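Local coordinates for protein Csc2 (Thermofilum pendens, PDB 4TXD) that probably binds guide RNA as the Cas7-family, RRM-domain subunit of the type I-D CRISPR interference complex, and carries a zinc ion, at residues 56-61 / 308-313; 76-81 / 201-206; 97-102 / 270-275; 261-266 / 326-331; 300-305 / 312-317. All coordinates share one frame; numbering follows the deposited sequence.

Contact 1 of 5, residues 56-61 / 308-313; sequences VFLVRA and EEVKKN
L58 and K311 make the apolar heart of this contact, their side chains meeting at about a right angle. The CD1 methyl of L58 rests against the aliphatic root of the lysine, 3.9 Å from K311 CG and 4.0 Å from K311 CB. The other branch of the leucine faces V310 more loosely, with L58 CD2 4.4 Å from V310 CG1. K311 holds CG anti to its backbone N (chi1 -167°), which lays its first methylenes over the leucine. The chain then bends at chi3, and K311 NZ finishes near Y307 OH and E281, both weak partners. In the RRM-like core of this Cas7-family protein, helix 307-321 lies over one face of the seven-stranded antiparallel sheet, and strand 52-61 is an inner strand of that sheet. L58 is further enclosed by L283 and I242 of the flanking strands and by L314 of the same helix. The polar part is indirect. R60 NH1 and E308 OE2 carry opposite charges 5.0 Å apart, and a water between them donates to E308 OE2 at 3.0 Å while accepting only weakly from R60 NH1 at 3.4 Å. R60 is steadied from outside by G238 O, which takes its NE, and by a cation-pi contact with Y307.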
# COMPACT_ATOMS: atom_id res chain seq x y z
N VAL A 56 -11.03 -4.08 0.96
CA VAL A 56 -11.66 -3.60 -0.27
C VAL A 56 -11.90 -2.11 -0.13
O VAL A 56 -12.35 -1.64 0.92
CB VAL A 56 -12.99 -4.33 -0.57
CG1 VAL A 56 -13.73 -3.69 -1.75
CG2 VAL A 56 -12.72 -5.80 -0.86
N PHE A 57 -11.58 -1.37 -1.19
CA PHE A 57 -11.62 0.06 -1.14
C PHE A 57 -12.03 0.67 -2.48
O PHE A 57 -12.06 -0.01 -3.51
CB PHE A 57 -10.25 0.62 -0.69
CG PHE A 57 -9.09 0.23 -1.59
CD1 PHE A 57 -8.43 -0.99 -1.43
CD2 PHE A 57 -8.63 1.11 -2.56
CE1 PHE A 57 -7.35 -1.34 -2.25
CE2 PHE A 57 -7.55 0.77 -3.40
CZ PHE A 57 -6.91 -0.46 -3.23
N LEU A 58 -12.35 1.95 -2.45
CA LEU A 58 -12.69 2.71 -3.62
C LEU A 58 -11.67 3.80 -3.86
O LEU A 58 -11.22 4.41 -2.95
CB LEU A 58 -14.05 3.36 -3.47
CG LEU A 58 -15.27 2.48 -3.36
CD1 LEU A 58 -16.54 3.29 -3.25
CD2 LEU A 58 -15.33 1.47 -4.48
N VAL A 59 -11.34 4.03 -5.11
CA VAL A 59 -10.54 5.17 -5.51
C VAL A 59 -11.36 6.05 -6.45
O VAL A 59 -11.80 5.59 -7.51
CB VAL A 59 -9.24 4.74 -6.23
CG1 VAL A 59 -8.39 5.96 -6.55
CG2 VAL A 59 -8.47 3.73 -5.37
N ARG A 60 -11.59 7.30 -6.07
CA ARG A 60 -12.35 8.18 -6.95
C ARG A 60 -11.52 9.36 -7.45
O ARG A 60 -10.88 10.08 -6.68
CB ARG A 60 -13.61 8.69 -6.24
CG ARG A 60 -14.60 9.29 -7.22
CD ARG A 60 -15.84 9.80 -6.54
NE ARG A 60 -16.88 10.04 -7.54
CZ ARG A 60 -18.01 10.69 -7.28
NH1 ARG A 60 -18.23 11.15 -6.06
NH2 ARG A 60 -18.92 10.86 -8.23
N ALA A 61 -11.55 9.54 -8.76
CA ALA A 61 -10.89 10.66 -9.41
C ALA A 61 -11.58 12.00 -9.09
O ALA A 61 -12.74 12.21 -9.46
CB ALA A 61 -10.88 10.43 -10.92
N GLU A 308 -22.11 6.37 -6.80
CA GLU A 308 -23.06 6.11 -5.74
C GLU A 308 -23.66 4.74 -5.84
O GLU A 308 -23.82 4.09 -4.86
CB GLU A 308 -24.12 7.19 -5.66
CG GLU A 308 -23.58 8.57 -5.40
CD GLU A 308 -23.14 8.78 -3.97
OE1 GLU A 308 -23.47 7.94 -3.13
OE2 GLU A 308 -22.47 9.77 -3.70
N GLU A 309 -23.98 4.29 -7.04
CA GLU A 309 -24.54 2.98 -7.22
C GLU A 309 -23.52 1.90 -6.87
O GLU A 309 -23.82 0.93 -6.24
CB GLU A 309 -25.07 2.80 -8.62
CG GLU A 309 -25.78 1.50 -8.81
CD GLU A 309 -26.54 1.42 -10.12
OE1 GLU A 309 -26.61 2.39 -10.84
OE2 GLU A 309 -27.05 0.36 -10.42
N VAL A 310 -22.30 2.10 -7.30
CA VAL A 310 -21.24 1.17 -7.00
C VAL A 310 -21.05 1.03 -5.50
O VAL A 310 -20.97 -0.03 -5.02
CB VAL A 310 -19.93 1.59 -7.68
CG1 VAL A 310 -18.76 0.79 -7.17
CG2 VAL A 310 -20.05 1.42 -9.16
N LYS A 311 -20.95 2.14 -4.81
CA LYS A 311 -20.71 2.11 -3.40
C LYS A 311 -21.84 1.38 -2.67
O LYS A 311 -21.60 0.53 -1.86
CB LYS A 311 -20.51 3.51 -2.84
CG LYS A 311 -19.96 3.46 -1.45
CD LYS A 311 -20.11 4.71 -0.63
CE LYS A 311 -20.04 5.98 -1.40
NZ LYS A 311 -20.07 7.13 -0.49
N LYS A 312 -23.07 1.69 -3.03
CA LYS A 312 -24.19 0.99 -2.46
C LYS A 312 -24.13 -0.49 -2.73
O LYS A 312 -24.21 -1.25 -1.84
CB LYS A 312 -25.50 1.59 -2.95
CG LYS A 312 -26.71 0.73 -2.69
CD LYS A 312 -27.96 1.24 -3.39
CE LYS A 312 -29.20 0.98 -2.57
NZ LYS A 312 -29.98 -0.17 -3.08
N ASN A 313 -23.97 -0.89 -3.98
CA ASN A 313 -23.94 -2.28 -4.34
C ASN A 313 -22.83 -3.02 -3.60
O ASN A 313 -22.99 -4.12 -3.18
CB ASN A 313 -23.68 -2.47 -5.82
CG ASN A 313 -24.81 -2.01 -6.70
OD1 ASN A 313 -24.66 -1.97 -7.91
ND2 ASN A 313 -25.93 -1.68 -6.11
O HOH W 1 -21.57 11.68 -5.82

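Contact 2 of 5, residues 76-81 / 201-206; sequences NMTTLE and PAFATQ
T78 presses its methyl against F203: T78 CG2 lies 3.6 Å from F203 CE2 and equally far from CD2, near the ring plane, so that the phenylalanine is met at its edge. L80 comes to the same ring obliquely, its CD2 4.3 Å from F203 CD2, while its other methyl turns to the backbone, with L80 CD1 3.7 Å from A204 O. That carbonyl oxygen is buried under the leucine and has no polar partner in the model. The threonine torsion decides which of its branches touches: OG1 stands opposite the backbone N (chi1 -166°), and CG2 is left between N and the carbonyl carbon, directed at the ring. No hydrogen bond joins the two segments. Their strands cross at 74° with axes 8.5 Å apart, although strand 85-92 lies between them in the order of the sheet, which is consistent with a strongly twisted or coiled sheet edge. Backbone bonds of T78 to V89 and of L80 to M87 hold strand 77-82 to this intermediate strand, and F203 is paired with I242 on strand 240-247. Helix 295-301 packs beside the contact, its A299 touching both L80 and F203, with Y296 against L80 and A295 against F203.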
# COMPACT_ATOMS: atom_id res chain seq x y z
N ASN A 76 -2.75 0.38 -19.14
CA ASN A 76 -3.66 1.38 -18.57
C ASN A 76 -5.13 1.04 -18.78
O ASN A 76 -6.01 1.66 -18.20
CB ASN A 76 -3.40 2.76 -19.18
CG ASN A 76 -2.04 3.33 -18.78
OD1 ASN A 76 -1.57 3.15 -17.65
ND2 ASN A 76 -1.42 4.05 -19.72
N MET A 77 -5.39 0.09 -19.68
CA MET A 77 -6.75 -0.29 -20.03
C MET A 77 -6.85 -1.80 -20.01
O MET A 77 -5.92 -2.50 -20.41
CB MET A 77 -7.16 0.23 -21.42
CG MET A 77 -7.14 1.73 -21.58
SD MET A 77 -8.45 2.55 -20.63
CE MET A 77 -9.89 2.26 -21.63
N THR A 78 -8.00 -2.30 -19.57
CA THR A 78 -8.19 -3.73 -19.48
C THR A 78 -9.67 -4.06 -19.67
O THR A 78 -10.52 -3.20 -19.52
CB THR A 78 -7.69 -4.29 -18.13
OG1 THR A 78 -7.60 -5.71 -18.21
CG2 THR A 78 -8.63 -3.89 -16.97
N THR A 79 -9.98 -5.31 -19.99
CA THR A 79 -11.36 -5.68 -20.29
C THR A 79 -12.11 -6.27 -19.11
O THR A 79 -11.65 -7.20 -18.47
CB THR A 79 -11.40 -6.72 -21.44
OG1 THR A 79 -10.80 -6.14 -22.61
CG2 THR A 79 -12.85 -7.15 -21.76
N LEU A 80 -13.30 -5.76 -18.85
CA LEU A 80 -14.21 -6.35 -17.93
C LEU A 80 -15.25 -7.12 -18.70
O LEU A 80 -15.92 -6.56 -19.50
CB LEU A 80 -14.96 -5.28 -17.16
CG LEU A 80 -14.35 -4.48 -16.03
CD1 LEU A 80 -15.41 -3.55 -15.49
CD2 LEU A 80 -13.84 -5.39 -14.96
N GLU A 81 -15.36 -8.41 -18.44
CA GLU A 81 -16.43 -9.23 -18.98
C GLU A 81 -17.55 -9.29 -17.97
O GLU A 81 -17.31 -9.55 -16.78
CB GLU A 81 -15.93 -10.63 -19.33
CG GLU A 81 -16.04 -10.95 -20.80
CD GLU A 81 -14.70 -11.20 -21.44
OE1 GLU A 81 -13.88 -11.91 -20.83
OE2 GLU A 81 -14.47 -10.68 -22.55
N PRO A 201 -5.01 -5.32 -9.17
CA PRO A 201 -5.21 -4.08 -9.93
C PRO A 201 -6.48 -3.39 -9.43
O PRO A 201 -7.37 -4.09 -8.95
CB PRO A 201 -5.40 -4.56 -11.39
CG PRO A 201 -4.93 -6.01 -11.40
CD PRO A 201 -5.19 -6.53 -10.00
N ALA A 202 -6.58 -2.06 -9.55
CA ALA A 202 -7.83 -1.39 -9.27
C ALA A 202 -8.54 -1.05 -10.58
O ALA A 202 -7.98 -0.38 -11.46
CB ALA A 202 -7.60 -0.14 -8.43
N PHE A 203 -9.76 -1.52 -10.72
CA PHE A 203 -10.52 -1.42 -11.95
C PHE A 203 -11.62 -0.33 -11.95
O PHE A 203 -12.41 -0.28 -11.08
CB PHE A 203 -11.21 -2.75 -12.24
CG PHE A 203 -10.29 -3.91 -12.38
CD1 PHE A 203 -9.90 -4.64 -11.29
CD2 PHE A 203 -9.87 -4.31 -13.61
CE1 PHE A 203 -9.07 -5.71 -11.42
CE2 PHE A 203 -9.05 -5.38 -13.76
CZ PHE A 203 -8.64 -6.09 -12.66
N ALA A 204 -11.64 0.51 -12.97
CA ALA A 204 -12.75 1.44 -13.15
C ALA A 204 -13.99 0.64 -13.55
O ALA A 204 -13.89 -0.42 -14.16
CB ALA A 204 -12.42 2.49 -14.21
N THR A 205 -15.15 1.13 -13.18
CA THR A 205 -16.39 0.46 -13.54
C THR A 205 -17.02 1.02 -14.81
O THR A 205 -17.95 0.48 -15.33
CB THR A 205 -17.44 0.57 -12.44
OG1 THR A 205 -17.67 1.93 -12.16
CG2 THR A 205 -16.99 -0.09 -11.22
N GLN A 206 -16.48 2.12 -15.28
CA GLN A 206 -16.95 2.76 -16.50
C GLN A 206 -15.76 3.19 -17.33
O GLN A 206 -14.69 3.51 -16.80
CB GLN A 206 -17.82 3.99 -16.18
CG GLN A 206 -19.06 3.69 -15.35
CD GLN A 206 -19.67 4.96 -14.78
OE1 GLN A 206 -19.00 5.73 -14.09
NE2 GLN A 206 -20.95 5.18 -15.07

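Contact 3 of 5, residues 97-102 / 270-275; sequences LMAVTR and GRSGIY
A99 and S272 meet at close range, the helix methyl A99 CB lying 3.3 Å from S272 OG and 3.5 Å from S272 CB. Both side chains point toward each other and both are short, so the CA atoms of A99 and S272 can lie 6.0 Å apart. The serine hydroxyl makes no hydrogen bond across the contact; its partner is G269 O, just before the segment, so the methyl packs against an oxygen that is already bonded. One position further along the helix, V100 points across the line of approach and uses a single branch, CG1, which lies 3.8 Å from I274 CG2. These two side chains cross at about a right angle, and the same valine methyl, V100 CG1, also passes S272 OG at 4.1 Å. I274 extends CG1 opposite its backbone N (chi1 179°), leaving its short branch, CG2, to face the valine.

Between the serine and the isoleucine the chain turns at G273, whose backbone conformation has no place for a side chain beside S272 O. This glycine bend brings S272 and I274 to the same helix, and K96 NZ, one residue before the helical segment, holds G273 O.

L268 touches both V100 and I274 and so closes the apolar patch on the side of the short strand 267-268. Helix 94-115 turns L97 to F199 and A202 of the large sheet, while strand 274-275 borders the small three-stranded sheet by pairing with strand 65-68.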
# COMPACT_ATOMS: atom_id res chain seq x y z
N LEU A 97 -0.24 1.12 -7.50
CA LEU A 97 -0.85 1.17 -6.18
C LEU A 97 0.22 1.07 -5.08
O LEU A 97 0.22 1.83 -4.10
CB LEU A 97 -1.89 0.06 -6.02
CG LEU A 97 -3.16 0.27 -6.86
CD1 LEU A 97 -4.01 -0.97 -6.83
CD2 LEU A 97 -3.96 1.48 -6.35
N MET A 98 1.15 0.13 -5.26
CA MET A 98 2.30 0.01 -4.35
C MET A 98 3.07 1.31 -4.24
O MET A 98 3.35 1.78 -3.14
CB MET A 98 3.27 -1.08 -4.82
CG MET A 98 2.79 -2.48 -4.60
SD MET A 98 3.13 -3.04 -2.92
CE MET A 98 4.89 -3.22 -2.95
N ALA A 99 3.45 1.86 -5.39
CA ALA A 99 4.29 3.04 -5.43
C ALA A 99 3.61 4.19 -4.69
O ALA A 99 4.25 4.84 -3.85
CB ALA A 99 4.60 3.44 -6.85
N VAL A 100 2.34 4.45 -4.98
CA VAL A 100 1.72 5.65 -4.40
C VAL A 100 1.42 5.42 -2.92
O VAL A 100 1.51 6.37 -2.12
CB VAL A 100 0.41 6.09 -5.13
CG1 VAL A 100 0.70 6.46 -6.59
CG2 VAL A 100 -0.70 5.04 -5.02
N THR A 101 1.10 4.19 -2.54
CA THR A 101 0.73 3.92 -1.16
C THR A 101 1.98 3.98 -0.28
O THR A 101 1.96 4.52 0.83
CB THR A 101 0.03 2.57 -0.98
OG1 THR A 101 -1.16 2.52 -1.79
CG2 THR A 101 -0.37 2.33 0.48
N ARG A 102 3.07 3.46 -0.79
CA ARG A 102 4.30 3.49 -0.04
C ARG A 102 4.88 4.89 0.03
O ARG A 102 5.39 5.29 1.01
CB ARG A 102 5.28 2.45 -0.53
CG ARG A 102 6.40 2.92 -1.37
CD ARG A 102 7.70 2.26 -0.95
NE ARG A 102 7.84 0.99 -1.61
CZ ARG A 102 8.52 -0.05 -1.16
NH1 ARG A 102 8.54 -1.11 -1.90
NH2 ARG A 102 9.12 -0.07 0.01
N GLY A 270 4.83 11.50 -8.57
CA GLY A 270 6.10 10.82 -8.51
C GLY A 270 6.37 10.19 -9.86
O GLY A 270 6.06 10.77 -10.89
N ARG A 271 6.93 8.99 -9.85
CA ARG A 271 7.28 8.34 -11.11
C ARG A 271 6.40 7.14 -11.39
O ARG A 271 6.76 6.27 -12.18
CB ARG A 271 8.75 7.91 -11.09
CG ARG A 271 9.73 9.07 -11.07
CD ARG A 271 11.19 8.65 -11.10
NE ARG A 271 12.10 9.79 -11.01
CZ ARG A 271 13.41 9.70 -10.90
NH1 ARG A 271 13.99 8.50 -10.88
NH2 ARG A 271 14.16 10.79 -10.83
N SER A 272 5.22 7.08 -10.76
CA SER A 272 4.48 5.82 -10.71
C SER A 272 3.49 5.60 -11.85
O SER A 272 2.82 4.58 -11.87
CB SER A 272 3.71 5.72 -9.39
OG SER A 272 4.37 6.42 -8.36
N GLY A 273 3.40 6.53 -12.77
CA GLY A 273 2.52 6.38 -13.89
C GLY A 273 1.05 6.67 -13.65
O GLY A 273 0.20 6.32 -14.41
N ILE A 274 0.78 7.32 -12.54
CA ILE A 274 -0.52 7.83 -12.27
C ILE A 274 -0.39 9.21 -11.65
O ILE A 274 0.27 9.40 -10.71
CB ILE A 274 -1.34 6.88 -11.39
CG1 ILE A 274 -2.71 7.47 -11.12
CG2 ILE A 274 -0.64 6.57 -10.10
CD1 ILE A 274 -3.63 6.52 -10.43
N TYR A 275 -1.04 10.15 -12.24
CA TYR A 275 -1.00 11.58 -11.78
C TYR A 275 -2.33 12.46 -11.72
O TYR A 275 -3.18 12.19 -12.48
CB TYR A 275 -0.12 12.32 -12.79
CG TYR A 275 1.17 11.57 -13.06
CD1 TYR A 275 2.26 11.70 -12.20
CD2 TYR A 275 1.27 10.68 -14.13
CE1 TYR A 275 3.42 10.99 -12.42
CE2 TYR A 275 2.43 9.97 -14.35
CZ TYR A 275 3.50 10.13 -13.49
OH TYR A 275 4.66 9.42 -13.71

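Contact 4 of 5, residues 261-266 / 326-331; sequences SLATLR and VDNSKL
A263, in the last turn of helix 252-263, receives the side chain of N328 from the first turn of helix 328-334, a helix N-capped by D327. CB of the asparagine leaves across the line to A263 and not straight at it. CG then lies opposite the backbone N (chi1 -165°), and this carries the amide over to the alanine. At the tip, N328 OD1 lies 3.8 Å from A263 CB, but its hydrogen bond is with I282 N on the neighbouring strand 277-288. The other tip atom, N328 ND2, donates a hydrogen bond to a water 2.8 Å away, which in turn lies 2.6 Å from A263 O. With the oxygen tied to a strand and the nitrogen to the water, the rotation of the amide is fixed from two sides, and the water links the C-terminal end of helix 252-263 to the start of helix 328-334. L331, nearly one turn along, completes the apolar side together with L332, which covers the alanine from the same helix. One methyl of L331 also reaches I282, and its CD2 packs 3.7 Å from A263 CB.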
# COMPACT_ATOMS: atom_id res chain seq x y z
N SER A 261 -2.62 4.86 5.44
CA SER A 261 -1.86 5.39 4.32
C SER A 261 -2.73 5.39 3.06
O SER A 261 -2.70 6.33 2.27
CB SER A 261 -0.58 4.58 4.08
OG SER A 261 0.34 4.75 5.16
N LEU A 262 -3.49 4.32 2.89
CA LEU A 262 -4.44 4.19 1.78
C LEU A 262 -5.50 5.29 1.84
O LEU A 262 -5.75 5.99 0.87
CB LEU A 262 -5.10 2.82 1.84
CG LEU A 262 -5.32 1.95 0.61
CD1 LEU A 262 -4.27 2.15 -0.44
CD2 LEU A 262 -5.34 0.50 1.08
N ALA A 263 -6.11 5.43 3.01
CA ALA A 263 -7.21 6.35 3.24
C ALA A 263 -6.80 7.81 3.07
O ALA A 263 -7.65 8.67 2.82
CB ALA A 263 -7.80 6.13 4.64
N THR A 264 -5.51 8.09 3.20
CA THR A 264 -5.04 9.47 3.10
C THR A 264 -4.40 9.82 1.78
O THR A 264 -3.90 10.93 1.61
CB THR A 264 -4.03 9.81 4.23
OG1 THR A 264 -3.03 8.79 4.31
CG2 THR A 264 -4.76 9.91 5.58
N LEU A 265 -4.41 8.88 0.84
CA LEU A 265 -4.02 9.18 -0.53
C LEU A 265 -4.88 10.31 -1.11
O LEU A 265 -6.10 10.25 -1.08
CB LEU A 265 -4.16 7.94 -1.42
CG LEU A 265 -3.12 6.84 -1.31
CD1 LEU A 265 -3.55 5.63 -2.11
CD2 LEU A 265 -1.79 7.38 -1.81
N ARG A 266 -4.21 11.31 -1.66
CA ARG A 266 -4.92 12.39 -2.33
C ARG A 266 -4.17 12.82 -3.59
O ARG A 266 -4.61 12.51 -4.71
CB ARG A 266 -5.11 13.58 -1.38
CG ARG A 266 -5.89 14.71 -2.01
CD ARG A 266 -6.54 15.63 -0.98
NE ARG A 266 -7.73 16.28 -1.54
CZ ARG A 266 -7.70 17.39 -2.28
NH1 ARG A 266 -6.54 17.98 -2.54
NH2 ARG A 266 -8.83 17.90 -2.75
N VAL A 326 -15.94 -0.86 7.32
CA VAL A 326 -15.03 0.12 7.90
C VAL A 326 -15.59 1.51 7.69
O VAL A 326 -15.98 1.87 6.58
CB VAL A 326 -13.63 0.02 7.30
CG1 VAL A 326 -12.77 1.21 7.76
CG2 VAL A 326 -12.98 -1.31 7.66
N ASP A 327 -15.63 2.29 8.77
CA ASP A 327 -16.02 3.68 8.71
C ASP A 327 -14.80 4.53 8.39
O ASP A 327 -14.02 4.87 9.28
CB ASP A 327 -16.64 4.12 10.04
CG ASP A 327 -17.32 5.48 9.96
OD1 ASP A 327 -18.39 5.63 10.59
OD2 ASP A 327 -16.78 6.39 9.29
N ASN A 328 -14.65 4.87 7.11
CA ASN A 328 -13.47 5.57 6.64
C ASN A 328 -13.23 6.86 7.40
O ASN A 328 -12.09 7.23 7.66
CB ASN A 328 -13.59 5.86 5.14
CG ASN A 328 -12.26 6.26 4.52
OD1 ASN A 328 -11.45 5.40 4.17
ND2 ASN A 328 -12.03 7.56 4.39
N SER A 329 -14.30 7.55 7.78
CA SER A 329 -14.19 8.79 8.53
C SER A 329 -13.63 8.55 9.93
O SER A 329 -12.85 9.35 10.45
CB SER A 329 -15.55 9.48 8.63
OG SER A 329 -16.47 8.65 9.33
N LYS A 330 -14.06 7.45 10.55
CA LYS A 330 -13.58 7.12 11.89
C LYS A 330 -12.10 6.74 11.83
O LYS A 330 -11.32 7.10 12.72
CB LYS A 330 -14.39 5.98 12.50
CG LYS A 330 -15.76 6.38 13.01
CD LYS A 330 -16.46 5.19 13.67
CE LYS A 330 -17.94 5.48 13.91
NZ LYS A 330 -18.61 4.39 14.69
N LEU A 331 -11.72 6.02 10.77
CA LEU A 331 -10.32 5.64 10.56
C LEU A 331 -9.42 6.87 10.54
O LEU A 331 -8.40 6.92 11.23
CB LEU A 331 -10.16 4.85 9.26
CG LEU A 331 -8.72 4.53 8.83
CD1 LEU A 331 -8.02 3.68 9.88
CD2 LEU A 331 -8.69 3.85 7.44
O HOH W 2 -10.21 9.02 2.89

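Contact 5 of 5, residues 300-305 / 312-317; sequences AENAGK and KNLKER
N302 ND2, 4.1 Å from L314 CD1 across the contact, is held by two acceptors: L298 O of helix 295-301, one turn before it, and a water 3.1 Å away. That water donates to E301 OE1 at 2.7 Å and weakly to N313 O, so it bridges both segments. The other amide atom, N302 OD1, lies 3.3 Å from N313 CB, the two side chains sliding past each other in opposite directions. Further along, E301 OE2 accepts R317 NE at 3.1 Å in a salt bridge. The donor comes from the syn side, 34° out of the carboxylate plane, and the N-H angle of 139° shows a bent bond. A bend at chi2 (76°) brings the arginine back alongside the glutamate, with OE2 at the guanidinium edge and R317 CD 3.5 Å from E301 OE1. With an alanine in place of R317, E301 OE2 would probably lose its charged mate, leaving the carboxylate freer to turn about the water that holds its other oxygen. A type II turn from N302 to K305, with G304 at its third position, leads out of helix 295-301 toward helix 307-321. L314 and R317 both pack on L298 of the first helix, and T205 beside strand 197-204 bonds to G304 and K305.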
# COMPACT_ATOMS: atom_id res chain seq x y z
N ALA A 300 -16.58 -6.22 -12.23
CA ALA A 300 -17.39 -6.84 -13.26
C ALA A 300 -18.85 -6.87 -12.86
O ALA A 300 -19.70 -6.64 -13.66
CB ALA A 300 -16.88 -8.22 -13.59
N GLU A 301 -19.10 -7.12 -11.60
CA GLU A 301 -20.41 -7.06 -11.00
C GLU A 301 -21.05 -5.71 -11.11
O GLU A 301 -22.22 -5.59 -10.98
CB GLU A 301 -20.26 -7.27 -9.51
CG GLU A 301 -20.54 -8.63 -9.00
CD GLU A 301 -20.50 -8.64 -7.49
OE1 GLU A 301 -21.33 -7.99 -6.89
OE2 GLU A 301 -19.61 -9.26 -6.94
N ASN A 302 -20.23 -4.69 -11.24
CA ASN A 302 -20.66 -3.32 -11.22
C ASN A 302 -20.39 -2.55 -12.53
O ASN A 302 -20.49 -1.38 -12.57
CB ASN A 302 -20.02 -2.59 -10.05
CG ASN A 302 -20.62 -2.96 -8.73
OD1 ASN A 302 -21.67 -2.50 -8.40
ND2 ASN A 302 -19.95 -3.79 -7.98
N ALA A 303 -20.10 -3.29 -13.58
CA ALA A 303 -19.83 -2.72 -14.87
C ALA A 303 -20.88 -1.73 -15.33
O ALA A 303 -22.03 -2.01 -15.33
CB ALA A 303 -19.70 -3.81 -15.90
N GLY A 304 -20.44 -0.57 -15.73
CA GLY A 304 -21.33 0.44 -16.28
C GLY A 304 -21.94 1.36 -15.25
O GLY A 304 -22.60 2.35 -15.60
N LYS A 305 -21.74 1.07 -13.98
CA LYS A 305 -22.34 1.84 -12.91
C LYS A 305 -21.48 2.94 -12.35
O LYS A 305 -20.30 2.83 -12.33
CB LYS A 305 -22.80 0.93 -11.79
CG LYS A 305 -23.67 -0.23 -12.19
CD LYS A 305 -24.72 0.18 -13.18
CE LYS A 305 -25.60 -0.99 -13.57
NZ LYS A 305 -26.64 -0.63 -14.55
N LYS A 312 -23.07 1.69 -3.03
CA LYS A 312 -24.19 0.99 -2.46
C LYS A 312 -24.13 -0.49 -2.73
O LYS A 312 -24.21 -1.25 -1.84
CB LYS A 312 -25.50 1.59 -2.95
CG LYS A 312 -26.71 0.73 -2.69
CD LYS A 312 -27.96 1.24 -3.39
CE LYS A 312 -29.20 0.98 -2.57
NZ LYS A 312 -29.98 -0.17 -3.08
N ASN A 313 -23.97 -0.89 -3.98
CA ASN A 313 -23.94 -2.28 -4.34
C ASN A 313 -22.83 -3.02 -3.60
O ASN A 313 -22.99 -4.12 -3.18
CB ASN A 313 -23.68 -2.47 -5.82
CG ASN A 313 -24.81 -2.01 -6.70
OD1 ASN A 313 -24.66 -1.97 -7.91
ND2 ASN A 313 -25.93 -1.68 -6.11
N LEU A 314 -21.68 -2.38 -3.52
CA LEU A 314 -20.51 -2.96 -2.92
C LEU A 314 -20.68 -3.21 -1.42
O LEU A 314 -20.35 -4.23 -0.94
CB LEU A 314 -19.33 -2.06 -3.17
CG LEU A 314 -18.00 -2.70 -3.49
CD1 LEU A 314 -18.12 -3.96 -4.30
CD2 LEU A 314 -17.09 -1.71 -4.17
N LYS A 315 -21.19 -2.22 -0.72
CA LYS A 315 -21.45 -2.37 0.69
C LYS A 315 -22.35 -3.55 0.97
O LYS A 315 -22.12 -4.26 1.89
CB LYS A 315 -22.02 -1.11 1.27
CG LYS A 315 -21.00 -0.01 1.37
CD LYS A 315 -21.47 1.10 2.26
CE LYS A 315 -20.58 2.31 2.16
NZ LYS A 315 -21.03 3.49 2.91
N GLU A 316 -23.36 -3.76 0.14
CA GLU A 316 -24.21 -4.92 0.31
C GLU A 316 -23.47 -6.21 0.01
O GLU A 316 -23.59 -7.16 0.71
CB GLU A 316 -25.44 -4.85 -0.58
CG GLU A 316 -26.19 -3.55 -0.54
CD GLU A 316 -27.45 -3.58 -1.38
OE1 GLU A 316 -27.55 -4.41 -2.30
OE2 GLU A 316 -28.34 -2.80 -1.13
N ARG A 317 -22.70 -6.22 -1.06
CA ARG A 317 -21.97 -7.40 -1.44
C ARG A 317 -20.95 -7.79 -0.38
O ARG A 317 -20.77 -8.94 -0.09
CB ARG A 317 -21.30 -7.21 -2.78
CG ARG A 317 -20.48 -8.37 -3.24
CD ARG A 317 -21.33 -9.49 -3.75
NE ARG A 317 -20.53 -10.55 -4.30
CZ ARG A 317 -20.67 -11.83 -4.01
NH1 ARG A 317 -21.60 -12.26 -3.17
NH2 ARG A 317 -19.86 -12.71 -4.57
O HOH W 3 -21.13 -5.57 -5.70

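Contacts 1 and 5 share helix 307-321, their centres about 8 Å apart, and L58 CD2 meets L314 CD2 at 3.6 Å. Contact 2 joins them through T205, whose O lies 2.7 Å from G304 N, a probable hydrogen bond, and whose OG1 packs 3.9 Å from V310 CG2. Contact 2 also touches contact 3, A202 N lying 3.9 Å from L97 CD1, and contact 3 meets contact 4 where T101 OG1 is 3.4 Å from L262 CD1. Strand 52-61 closes the set: L58 faces helix 307-321 while F57 CD1 reaches L262 CD2 at 4.2 Å. Contacts 3 and 5 are farthest apart, about 26 Å between centres. All five lie away from the zinc site, although R102 of contact 3 bonds H170, a sequence neighbour of the zinc ligand C171.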